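Local coordinates for protein putative methyltransferase (Emericella variicolor, PDB 7DMB) that binds S-adenosyl-L-homocysteine and probably acts as a trans-acting S-adenosylmethionine-dependent methyltransferase in the biosynthesis of the polyketide calbistrin A, at residues W349-R352 against L353-G357; R215-E218 against G219-D223; V116-D120 against G121-K125. One frame throughout, in Å; residues are numbered along the deposited sequence.

Contact 1 (W349-R352 against L353-G357)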
ATOM      1  N   TRP A 349       9.043   1.296  11.659  1.00 16.02           N
ATOM      2  CA  TRP A 349       7.781   0.820  12.230  1.00 16.45           C
ATOM      3  C   TRP A 349       8.017   0.198  13.603  1.00 11.55           C
ATOM      4  O   TRP A 349       7.346   0.549  14.574  1.00 13.36           O
ATOM      5  CB  TRP A 349       7.104  -0.175  11.289  1.00 12.86           C
ATOM      6  CG  TRP A 349       6.431   0.485  10.108  1.00 14.25           C
ATOM      7  CD1 TRP A 349       6.874   0.500   8.808  1.00 12.98           C
ATOM      8  CD2 TRP A 349       5.211   1.239  10.125  1.00 11.64           C
ATOM      9  NE1 TRP A 349       5.999   1.213   8.018  1.00 15.30           N
ATOM     10  CE2 TRP A 349       4.965   1.670   8.796  1.00 12.20           C
ATOM     11  CE3 TRP A 349       4.304   1.595  11.135  1.00 13.06           C
ATOM     12  CZ2 TRP A 349       3.860   2.460   8.451  1.00  8.86           C
ATOM     13  CZ3 TRP A 349       3.190   2.359  10.790  1.00 14.24           C
ATOM     14  CH2 TRP A 349       2.986   2.793   9.457  1.00 13.86           C
ATOM     15  N   ASP A 350       9.011  -0.690  13.703  1.00 14.16           N
ATOM     16  CA  ASP A 350       9.388  -1.296  14.979  1.00 15.60           C
ATOM     17  C   ASP A 350       9.561  -0.247  16.072  1.00 14.85           C
ATOM     18  O   ASP A 350       8.981  -0.368  17.156  1.00 18.41           O
ATOM     19  CB  ASP A 350      10.670  -2.108  14.795  1.00 16.80           C
ATOM     20  CG  ASP A 350      11.167  -2.720  16.095  1.00 22.21           C
ATOM     21  OD1 ASP A 350      10.439  -3.560  16.680  1.00 15.29           O
ATOM     22  OD2 ASP A 350      12.296  -2.366  16.519  1.00 20.32           O
ATOM     23  N   ARG A 351      10.351   0.796  15.797  1.00 22.87           N
ATOM     24  CA  ARG A 351      10.510   1.907  16.736  1.00 19.57           C
ATOM     25  C   ARG A 351       9.166   2.452  17.196  1.00 18.61           C
ATOM     26  O   ARG A 351       8.926   2.645  18.393  1.00 21.03           O
ATOM     27  CB  ARG A 351      11.314   3.037  16.079  1.00 23.97           C
ATOM     28  CG  ARG A 351      12.820   2.828  15.997  1.00 25.23           C
ATOM     29  CD  ARG A 351      13.491   4.161  15.735  1.00 24.24           C
ATOM     30  NE  ARG A 351      13.174   5.129  16.791  1.00 26.12           N
ATOM     31  CZ  ARG A 351      13.321   6.449  16.690  1.00 27.52           C
ATOM     32  NH1 ARG A 351      13.780   6.989  15.565  1.00 30.92           N
ATOM     33  NH2 ARG A 351      13.015   7.233  17.721  1.00 23.56           N
ATOM     34  N   ARG A 352       8.276   2.730  16.250  1.00 15.91           N
ATOM     35  CA  ARG A 352       7.065   3.433  16.628  1.00 20.55           C
ATOM     36  C   ARG A 352       6.032   2.495  17.228  1.00 18.50           C
ATOM     37  O   ARG A 352       5.213   2.931  18.043  1.00 18.32           O
ATOM     38  CB  ARG A 352       6.518   4.183  15.425  1.00 20.98           C
ATOM     39  CG  ARG A 352       7.325   5.437  15.168  1.00 23.42           C
ATOM     40  CD  ARG A 352       6.941   6.059  13.892  1.00 23.80           C
ATOM     41  NE  ARG A 352       8.020   6.845  13.312  1.00 22.76           N
ATOM     42  CZ  ARG A 352       7.900   8.126  13.019  1.00 17.25           C
ATOM     43  NH1 ARG A 352       6.759   8.754  13.288  1.00 20.77           N
ATOM     44  NH2 ARG A 352       8.906   8.774  12.462  1.00 16.50           N
ATOM     45  N   LEU A 353       6.074   1.213  16.854  1.00 15.93           N
ATOM     46  CA  LEU A 353       5.241   0.222  17.516  1.00 16.27           C
ATOM     47  C   LEU A 353       5.566   0.157  19.004  1.00 18.02           C
ATOM     48  O   LEU A 353       4.659   0.121  19.843  1.00 18.11           O
ATOM     49  CB  LEU A 353       5.424  -1.142  16.839  1.00 13.38           C
ATOM     50  CG  LEU A 353       4.659  -1.364  15.525  1.00 13.35           C
ATOM     51  CD1 LEU A 353       5.307  -2.441  14.706  1.00 10.58           C
ATOM     52  CD2 LEU A 353       3.170  -1.691  15.761  1.00 13.45           C
ATOM     53  N   LYS A 354       6.856   0.194  19.355  1.00 20.72           N
ATOM     54  CA  LYS A 354       7.245   0.156  20.765  1.00 21.71           C
ATOM     55  C   LYS A 354       6.729   1.381  21.521  1.00 22.30           C
ATOM     56  O   LYS A 354       6.296   1.270  22.674  1.00 22.45           O
ATOM     57  CB  LYS A 354       8.766   0.047  20.888  1.00 18.61           C
ATOM     58  CG  LYS A 354       9.304  -1.315  20.484  1.00 24.77           C
ATOM     59  CD  LYS A 354      10.837  -1.346  20.390  1.00 20.78           C
ATOM     60  CE  LYS A 354      11.350  -2.785  20.525  1.00 19.23           C
ATOM     61  NZ  LYS A 354      12.712  -2.980  19.917  1.00 26.37           N
ATOM     62  N   GLN A 355       6.749   2.552  20.878  1.00 19.45           N
ATOM     63  CA  GLN A 355       6.214   3.767  21.480  1.00 19.09           C
ATOM     64  C   GLN A 355       4.706   3.720  21.657  1.00 17.55           C
ATOM     65  O   GLN A 355       4.165   4.533  22.410  1.00 22.10           O
ATOM     66  CB  GLN A 355       6.565   4.995  20.629  1.00 17.50           C
ATOM     67  CG  GLN A 355       8.006   5.451  20.749  1.00 28.80           C
ATOM     68  CD  GLN A 355       8.563   6.006  19.451  1.00 25.90           C
ATOM     69  OE1 GLN A 355       8.002   6.927  18.866  1.00 30.79           O
ATOM     70  NE2 GLN A 355       9.675   5.441  18.995  1.00 32.04           N
ATOM     71  N   ALA A 356       4.011   2.814  20.973  1.00 21.29           N
ATOM     72  CA  ALA A 356       2.553   2.780  21.000  1.00 18.71           C
ATOM     73  C   ALA A 356       1.983   1.642  21.834  1.00 20.38           C
ATOM     74  O   ALA A 356       0.768   1.430  21.818  1.00 23.86           O
ATOM     75  CB  ALA A 356       2.004   2.678  19.573  1.00 16.54           C
ATOM     76  N   GLY A 357       2.824   0.880  22.522  1.00 21.25           N
ATOM     77  CA  GLY A 357       2.356  -0.234  23.314  1.00 18.04           C
ATOM     78  C   GLY A 357       2.316  -1.586  22.625  1.00 25.42           C
ATOM     79  O   GLY A 357       1.638  -2.492  23.127  1.00 21.20           O
TER
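W349 and L353 stand one helical turn apart, joined by the backbone bond from L353 N to W349 O (2.7 Å, 164° at the hydrogen), and K354 N repeats the pattern on D350 O at 3.1 Å. On the buried side, L353 lays CG and CD1 against the W349 carbonyl, CD1 coming 4.5 Å from W349 CB. A bulky indole and a branched leucine suit this side, for both pack on strands 306-313 and 375-382, and both reach helix 291-301, W349 at L291 and L353 at L295. The outer side is polar. The long, extended K354 crosses D350 to form a loose salt bridge, NZ to OD2 at 3.5 Å; D350 OD1 takes the stronger bond, from L361 N. Q355, bent at chi2, lies alongside R351, both pointing the same way, their amide and guanidinium planes 51° apart. R352, by contrast, is buried, its charge met by E348 at NE and D336 at NH1. After A356 the chain takes a positive phi (92°) at G357, a backbone shape that suits glycine, and G357 N bonds weakly back to K354 O. Such an ending is a Schellman motif, closing an amphipathic helix packed on the methyltransferase sheet.

Contact 2 (R215-E218 against G219-D223)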
ATOM      1  N   ARG A 215      -7.548 -10.894  -0.466  1.00 15.15           N
ATOM      2  CA  ARG A 215      -6.609 -11.947  -0.094  1.00 14.27           C
ATOM      3  C   ARG A 215      -6.939 -12.531   1.282  1.00 17.05           C
ATOM      4  O   ARG A 215      -6.843 -13.746   1.486  1.00 18.16           O
ATOM      5  CB  ARG A 215      -5.169 -11.438  -0.101  1.00 17.84           C
ATOM      6  CG  ARG A 215      -4.729 -10.387  -1.134  1.00 20.44           C
ATOM      7  CD  ARG A 215      -5.233 -10.584  -2.543  1.00 21.47           C
ATOM      8  NE  ARG A 215      -5.220 -11.973  -2.965  1.00 28.46           N
ATOM      9  CZ  ARG A 215      -5.998 -12.450  -3.929  1.00 32.83           C
ATOM     10  NH1 ARG A 215      -6.839 -11.616  -4.561  1.00 24.01           N
ATOM     11  NH2 ARG A 215      -5.939 -13.748  -4.239  1.00 26.98           N
ATOM     12  N   VAL A 216      -7.321 -11.675   2.235  1.00 15.63           N
ATOM     13  CA  VAL A 216      -7.518 -12.105   3.618  1.00 12.55           C
ATOM     14  C   VAL A 216      -8.705 -13.058   3.711  1.00 16.55           C
ATOM     15  O   VAL A 216      -8.652 -14.058   4.433  1.00 15.66           O
ATOM     16  CB  VAL A 216      -7.678 -10.868   4.532  1.00 15.83           C
ATOM     17  CG1 VAL A 216      -8.279 -11.239   5.911  1.00 12.44           C
ATOM     18  CG2 VAL A 216      -6.317 -10.145   4.716  1.00 11.34           C
ATOM     19  N   PHE A 217      -9.778 -12.787   2.957  1.00 14.72           N
ATOM     20  CA  PHE A 217     -10.947 -13.662   2.989  1.00 17.70           C
ATOM     21  C   PHE A 217     -10.604 -15.062   2.485  1.00 19.26           C
ATOM     22  O   PHE A 217     -11.116 -16.060   3.009  1.00 19.19           O
ATOM     23  CB  PHE A 217     -12.081 -13.054   2.162  1.00 16.71           C
ATOM     24  CG  PHE A 217     -12.979 -12.134   2.947  1.00 19.71           C
ATOM     25  CD1 PHE A 217     -13.558 -12.556   4.137  1.00 18.34           C
ATOM     26  CD2 PHE A 217     -13.248 -10.848   2.492  1.00 17.57           C
ATOM     27  CE1 PHE A 217     -14.392 -11.717   4.856  1.00 19.53           C
ATOM     28  CE2 PHE A 217     -14.070  -9.994   3.213  1.00 17.49           C
ATOM     29  CZ  PHE A 217     -14.648 -10.429   4.394  1.00 18.94           C
ATOM     30  N   GLU A 218      -9.725 -15.157   1.485  1.00 16.98           N
ATOM     31  CA  GLU A 218      -9.328 -16.464   0.970  1.00 18.14           C
ATOM     32  C   GLU A 218      -8.649 -17.292   2.048  1.00 22.11           C
ATOM     33  O   GLU A 218      -8.875 -18.508   2.152  1.00 21.95           O
ATOM     34  CB  GLU A 218      -8.403 -16.292  -0.233  1.00 18.38           C
ATOM     35  CG  GLU A 218      -9.152 -16.046  -1.525  1.00 24.97           C
ATOM     36  CD  GLU A 218      -8.222 -15.906  -2.715  1.00 29.15           C
ATOM     37  OE1 GLU A 218      -7.057 -16.360  -2.628  1.00 32.97           O
ATOM     38  OE2 GLU A 218      -8.659 -15.320  -3.727  1.00 28.13           O
ATOM     39  N   GLY A 219      -7.808 -16.650   2.860  1.00 19.83           N
ATOM     40  CA  GLY A 219      -7.222 -17.343   3.991  1.00 22.61           C
ATOM     41  C   GLY A 219      -8.239 -17.696   5.056  1.00 20.50           C
ATOM     42  O   GLY A 219      -8.052 -18.663   5.801  1.00 21.15           O
ATOM     43  N   LEU A 220      -9.324 -16.927   5.149  1.00 20.53           N
ATOM     44  CA  LEU A 220     -10.359 -17.199   6.134  1.00 20.26           C
ATOM     45  C   LEU A 220     -11.428 -18.154   5.625  1.00 18.62           C
ATOM     46  O   LEU A 220     -12.258 -18.599   6.420  1.00 19.33           O
ATOM     47  CB  LEU A 220     -11.029 -15.896   6.585  1.00 18.98           C
ATOM     48  CG  LEU A 220     -10.213 -14.880   7.391  1.00 18.28           C
ATOM     49  CD1 LEU A 220     -11.059 -13.641   7.648  1.00 15.45           C
ATOM     50  CD2 LEU A 220      -9.685 -15.467   8.697  1.00 18.25           C
ATOM     51  N   ASN A 221     -11.446 -18.458   4.328  1.00 20.25           N
ATOM     52  CA  ASN A 221     -12.432 -19.360   3.731  1.00 25.02           C
ATOM     53  C   ASN A 221     -11.695 -20.424   2.928  1.00 24.70           C
ATOM     54  O   ASN A 221     -11.680 -20.396   1.691  1.00 25.37           O
ATOM     55  CB  ASN A 221     -13.427 -18.596   2.857  1.00 21.61           C
ATOM     56  CG  ASN A 221     -14.199 -17.551   3.632  1.00 25.43           C
ATOM     57  OD1 ASN A 221     -15.373 -17.735   3.959  1.00 26.21           O
ATOM     58  ND2 ASN A 221     -13.535 -16.435   3.943  1.00 25.25           N
ATOM     59  N   PRO A 222     -11.061 -21.382   3.610  1.00 26.27           N
ATOM     60  CA  PRO A 222     -10.254 -22.371   2.879  1.00 34.52           C
ATOM     61  C   PRO A 222     -11.096 -23.342   2.061  1.00 33.00           C
ATOM     62  O   PRO A 222     -10.710 -23.703   0.943  1.00 28.43           O
ATOM     63  CB  PRO A 222      -9.482 -23.074   4.004  1.00 27.50           C
ATOM     64  CG  PRO A 222     -10.411 -23.017   5.171  1.00 28.09           C
ATOM     65  CD  PRO A 222     -11.171 -21.707   5.045  1.00 30.33           C
ATOM     66  N   ASP A 223     -12.237 -23.779   2.588  1.00 33.86           N
ATOM     67  CA  ASP A 223     -13.111 -24.712   1.891  1.00 34.97           C
ATOM     68  C   ASP A 223     -14.546 -24.207   1.958  1.00 29.70           C
ATOM     69  O   ASP A 223     -14.910 -23.421   2.839  1.00 23.66           O
ATOM     70  CB  ASP A 223     -13.014 -26.122   2.490  1.00 33.44           C
ATOM     71  CG  ASP A 223     -11.586 -26.508   2.849  1.00 41.09           C
ATOM     72  OD1 ASP A 223     -11.362 -26.973   3.989  1.00 39.91           O
ATOM     73  OD2 ASP A 223     -10.689 -26.351   1.989  1.00 43.39           O
TER
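N221 reaches back to the carbonyl of F217: its ND2 donates to F217 O at 2.6 Å, nearly straight at the hydrogen (172°). The acceptor lies in the asparagine amide plane, while the donor is tilted from the carbonyl plane. With CG anti to the carbonyl carbon (chi1 -60°), the short side chain of N221 turns toward that oxygen, which also receives weak bonds from L220 N and N221 N. Three donors thus converge on one carbonyl where the helix runs out, and asparagine suits the place because it adds a side-chain N-H to the main-chain ones. The amide lies alongside the F217 ring, planes 58° apart, with ND2 3.9 Å from F217 CD1.

One residue earlier, L220 N bonds to V216 O at 3.0 Å, and the two side chains run side by side, V216 CG1 meeting L220 CD1 at 4.1 Å. Here branched apolar residues fill the space between helix and sheet: both touch Y232 of strand 229-236 and I190 of helix 187-196. The F217 ring stacks on Y252 and also meets Y232 and F249, an aromatic cluster that a phenylalanine suits. On the polar side, R215 curls so that its NH2 meets E218 OE2 in a salt bridge of 3.2 Å, and the other carboxylate oxygen, OE1, pairs with R187. G219, buried in the last helical turn, has its main-chain oxygen weakly bonded by N191 ND2. P222 then carries the chain away from the helix end. This is the C-terminal end of helix 211-220, the helix of the beta-alpha-beta unit formed with strands 200-205 and 229-236, as in Rossmann-like methyltransferases.

Contact 3 (V116-D120 against G121-K125)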
ATOM      1  N   VAL A 116      15.959   9.704 -22.088  1.00 10.51           N
ATOM      2  CA  VAL A 116      16.046  11.155 -22.234  1.00 15.57           C
ATOM      3  C   VAL A 116      16.464  11.505 -23.656  1.00 18.32           C
ATOM      4  O   VAL A 116      16.005  12.508 -24.223  1.00 20.32           O
ATOM      5  CB  VAL A 116      17.020  11.745 -21.187  1.00 13.47           C
ATOM      6  CG1 VAL A 116      17.307  13.205 -21.481  1.00 12.32           C
ATOM      7  CG2 VAL A 116      16.472  11.574 -19.760  1.00 12.55           C
ATOM      8  N   ALA A 117      17.291  10.652 -24.275  1.00 15.96           N
ATOM      9  CA  ALA A 117      17.807  10.919 -25.611  1.00 17.21           C
ATOM     10  C   ALA A 117      16.776  10.677 -26.714  1.00 20.16           C
ATOM     11  O   ALA A 117      16.993  11.124 -27.842  1.00 21.81           O
ATOM     12  CB  ALA A 117      19.055  10.070 -25.856  1.00 17.26           C
ATOM     13  N   LEU A 118      15.684   9.961 -26.442  1.00 20.72           N
ATOM     14  CA  LEU A 118      14.630   9.837 -27.445  1.00 20.23           C
ATOM     15  C   LEU A 118      14.007  11.206 -27.722  1.00 21.75           C
ATOM     16  O   LEU A 118      13.984  12.083 -26.857  1.00 22.13           O
ATOM     17  CB  LEU A 118      13.538   8.863 -26.971  1.00 14.00           C
ATOM     18  CG  LEU A 118      13.852   7.392 -26.672  1.00 12.11           C
ATOM     19  CD1 LEU A 118      12.666   6.674 -25.971  1.00 10.61           C
ATOM     20  CD2 LEU A 118      14.215   6.660 -27.940  1.00 13.63           C
ATOM     21  N   SER A 119      13.510  11.394 -28.945  1.00 21.98           N
ATOM     22  CA  SER A 119      12.679  12.551 -29.246  1.00 15.02           C
ATOM     23  C   SER A 119      11.353  12.470 -28.478  1.00 19.79           C
ATOM     24  O   SER A 119      10.915  11.394 -28.041  1.00 14.40           O
ATOM     25  CB  SER A 119      12.428  12.660 -30.749  1.00 18.38           C
ATOM     26  OG  SER A 119      11.555  11.632 -31.212  1.00 20.19           O
ATOM     27  N   ASP A 120      10.711  13.637 -28.302  1.00 15.85           N
ATOM     28  CA  ASP A 120       9.375  13.660 -27.706  1.00 17.58           C
ATOM     29  C   ASP A 120       8.447  12.667 -28.400  1.00 16.15           C
ATOM     30  O   ASP A 120       7.712  11.925 -27.735  1.00 14.78           O
ATOM     31  CB  ASP A 120       8.778  15.069 -27.767  1.00 14.77           C
ATOM     32  CG  ASP A 120       9.464  16.046 -26.813  1.00 21.18           C
ATOM     33  OD1 ASP A 120       9.891  15.611 -25.719  1.00 27.55           O
ATOM     34  OD2 ASP A 120       9.565  17.249 -27.149  1.00 22.22           O
ATOM     35  N   GLY A 121       8.480  12.631 -29.737  1.00 12.97           N
ATOM     36  CA  GLY A 121       7.591  11.742 -30.468  1.00 14.00           C
ATOM     37  C   GLY A 121       7.953  10.278 -30.295  1.00 17.14           C
ATOM     38  O   GLY A 121       7.073   9.421 -30.158  1.00 14.00           O
ATOM     39  N   GLU A 122       9.251   9.970 -30.289  1.00 15.10           N
ATOM     40  CA  GLU A 122       9.673   8.599 -30.056  1.00 16.19           C
ATOM     41  C   GLU A 122       9.363   8.143 -28.635  1.00 16.77           C
ATOM     42  O   GLU A 122       9.061   6.960 -28.422  1.00 15.83           O
ATOM     43  CB  GLU A 122      11.161   8.462 -30.357  1.00 17.88           C
ATOM     44  CG  GLU A 122      11.442   8.104 -31.797  1.00 23.48           C
ATOM     45  CD  GLU A 122      10.917   6.721 -32.171  1.00 30.10           C
ATOM     46  OE1 GLU A 122       9.884   6.663 -32.859  1.00 24.22           O
ATOM     47  OE2 GLU A 122      11.529   5.700 -31.769  1.00 36.26           O
ATOM     48  N   ARG A 123       9.428   9.053 -27.654  1.00 14.60           N
ATOM     49  CA  ARG A 123       9.070   8.699 -26.281  1.00 15.04           C
ATOM     50  C   ARG A 123       7.581   8.378 -26.171  1.00 14.66           C
ATOM     51  O   ARG A 123       7.184   7.407 -25.512  1.00 12.47           O
ATOM     52  CB  ARG A 123       9.446   9.833 -25.330  1.00 13.28           C
ATOM     53  CG  ARG A 123      10.784   9.641 -24.613  1.00 17.60           C
ATOM     54  CD  ARG A 123      10.930  10.619 -23.464  1.00 15.91           C
ATOM     55  NE  ARG A 123      10.795  11.994 -23.934  1.00 18.63           N
ATOM     56  CZ  ARG A 123      11.804  12.740 -24.382  1.00 20.64           C
ATOM     57  NH1 ARG A 123      13.034  12.255 -24.406  1.00 20.34           N
ATOM     58  NH2 ARG A 123      11.581  13.979 -24.803  1.00 22.51           N
ATOM     59  N   LEU A 124       6.742   9.196 -26.805  1.00 13.46           N
ATOM     60  CA  LEU A 124       5.323   8.877 -26.865  1.00 18.37           C
ATOM     61  C   LEU A 124       5.097   7.503 -27.492  1.00 19.23           C
ATOM     62  O   LEU A 124       4.234   6.737 -27.039  1.00 15.58           O
ATOM     63  CB  LEU A 124       4.586   9.961 -27.653  1.00 18.81           C
ATOM     64  CG  LEU A 124       3.944  11.119 -26.882  1.00 23.84           C
ATOM     65  CD1 LEU A 124       3.089  11.947 -27.842  1.00 22.45           C
ATOM     66  CD2 LEU A 124       3.094  10.619 -25.696  1.00 19.21           C
ATOM     67  N   LYS A 125       5.884   7.164 -28.522  1.00 14.63           N
ATOM     68  CA  LYS A 125       5.742   5.857 -29.166  1.00 19.47           C
ATOM     69  C   LYS A 125       6.106   4.726 -28.213  1.00 16.45           C
ATOM     70  O   LYS A 125       5.422   3.697 -28.161  1.00 17.71           O
ATOM     71  CB  LYS A 125       6.612   5.790 -30.422  1.00 19.13           C
ATOM     72  CG  LYS A 125       6.505   4.457 -31.204  1.00 26.47           C
ATOM     73  CD  LYS A 125       7.815   4.154 -31.952  1.00 27.05           C
ATOM     74  CE  LYS A 125       7.667   2.986 -32.906  1.00 27.74           C
ATOM     75  NZ  LYS A 125       6.453   3.148 -33.750  1.00 27.66           N
TER
HETATM   76  O   HOH W   1      13.677  15.285 -25.912  1.00 27.44           O
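R123 folds back from the first turn of helix 120-134 over L118, S119 and D120. Its CB passes 3.5 Å from S119 O, the carbonyl that accepts the backbone bond from R123 N. R123 CG rests on L118, 3.7 Å from L118 CB and nearly as close to CD1; leucine supplies the apolar surface that the aliphatic part of an arginine needs. A bend at chi3 (-57°) then swings the guanidinium back across the loop. NE donates to Q72 of helix 56-79, a residue that also bonds to D120 O. One face of the guanidinium has S119 O above its centre.

The loop under this arginine is a helix-to-helix junction between 112-117 and 120-134, and S119 is the N-cap of the second helix: S119 OG accepts from E122 N at 3.0 Å. That hydroxyl sits between the backbone N and the carbonyl carbon (chi1 71°), where it can face the N-H groups of the first turn; serine suits the place because its side chain is short and can accept.

At the tip the two nitrogens part. NH1 points to the end of the preceding helix, bonding to L115 O; a weak bond joins R123 NH1 to V116 O at 3.0 Å. R123 NH2 meets D120 OD1 at 2.5 Å in a short, bent salt bridge. The donor comes on the anti side but well out of the carboxylate plane, which is turned 71° from the guanidinium. The aspartate would probably also interact favourably with the helix dipole, though its charge is shared with R123. A water accepts from R123 NH2 and donates weakly to L118 O.

Overall arrangement
Contacts 1 and 2 both lie at helix ends packed on the seven-stranded sheet of the methyltransferase fold, their centres 29 Å apart and their nearest atoms about 17 Å apart. Neither touches the cofactor product: the side chain of R215 in contact 2 is about 9 Å from the bound S-adenosyl-L-homocysteine and about 6 Å from G211, which binds it, while that of W349 in contact 1 is about 12 Å from the ligand and about 9 Å from the side chain of I262. Contact 3 belongs to the helical part of the chain, away from the known binding residues and 46 to 47 Å, centre to centre, from the other two, on the far side of the chain's centre. In sequence, contact 3 comes first and contact 1 last.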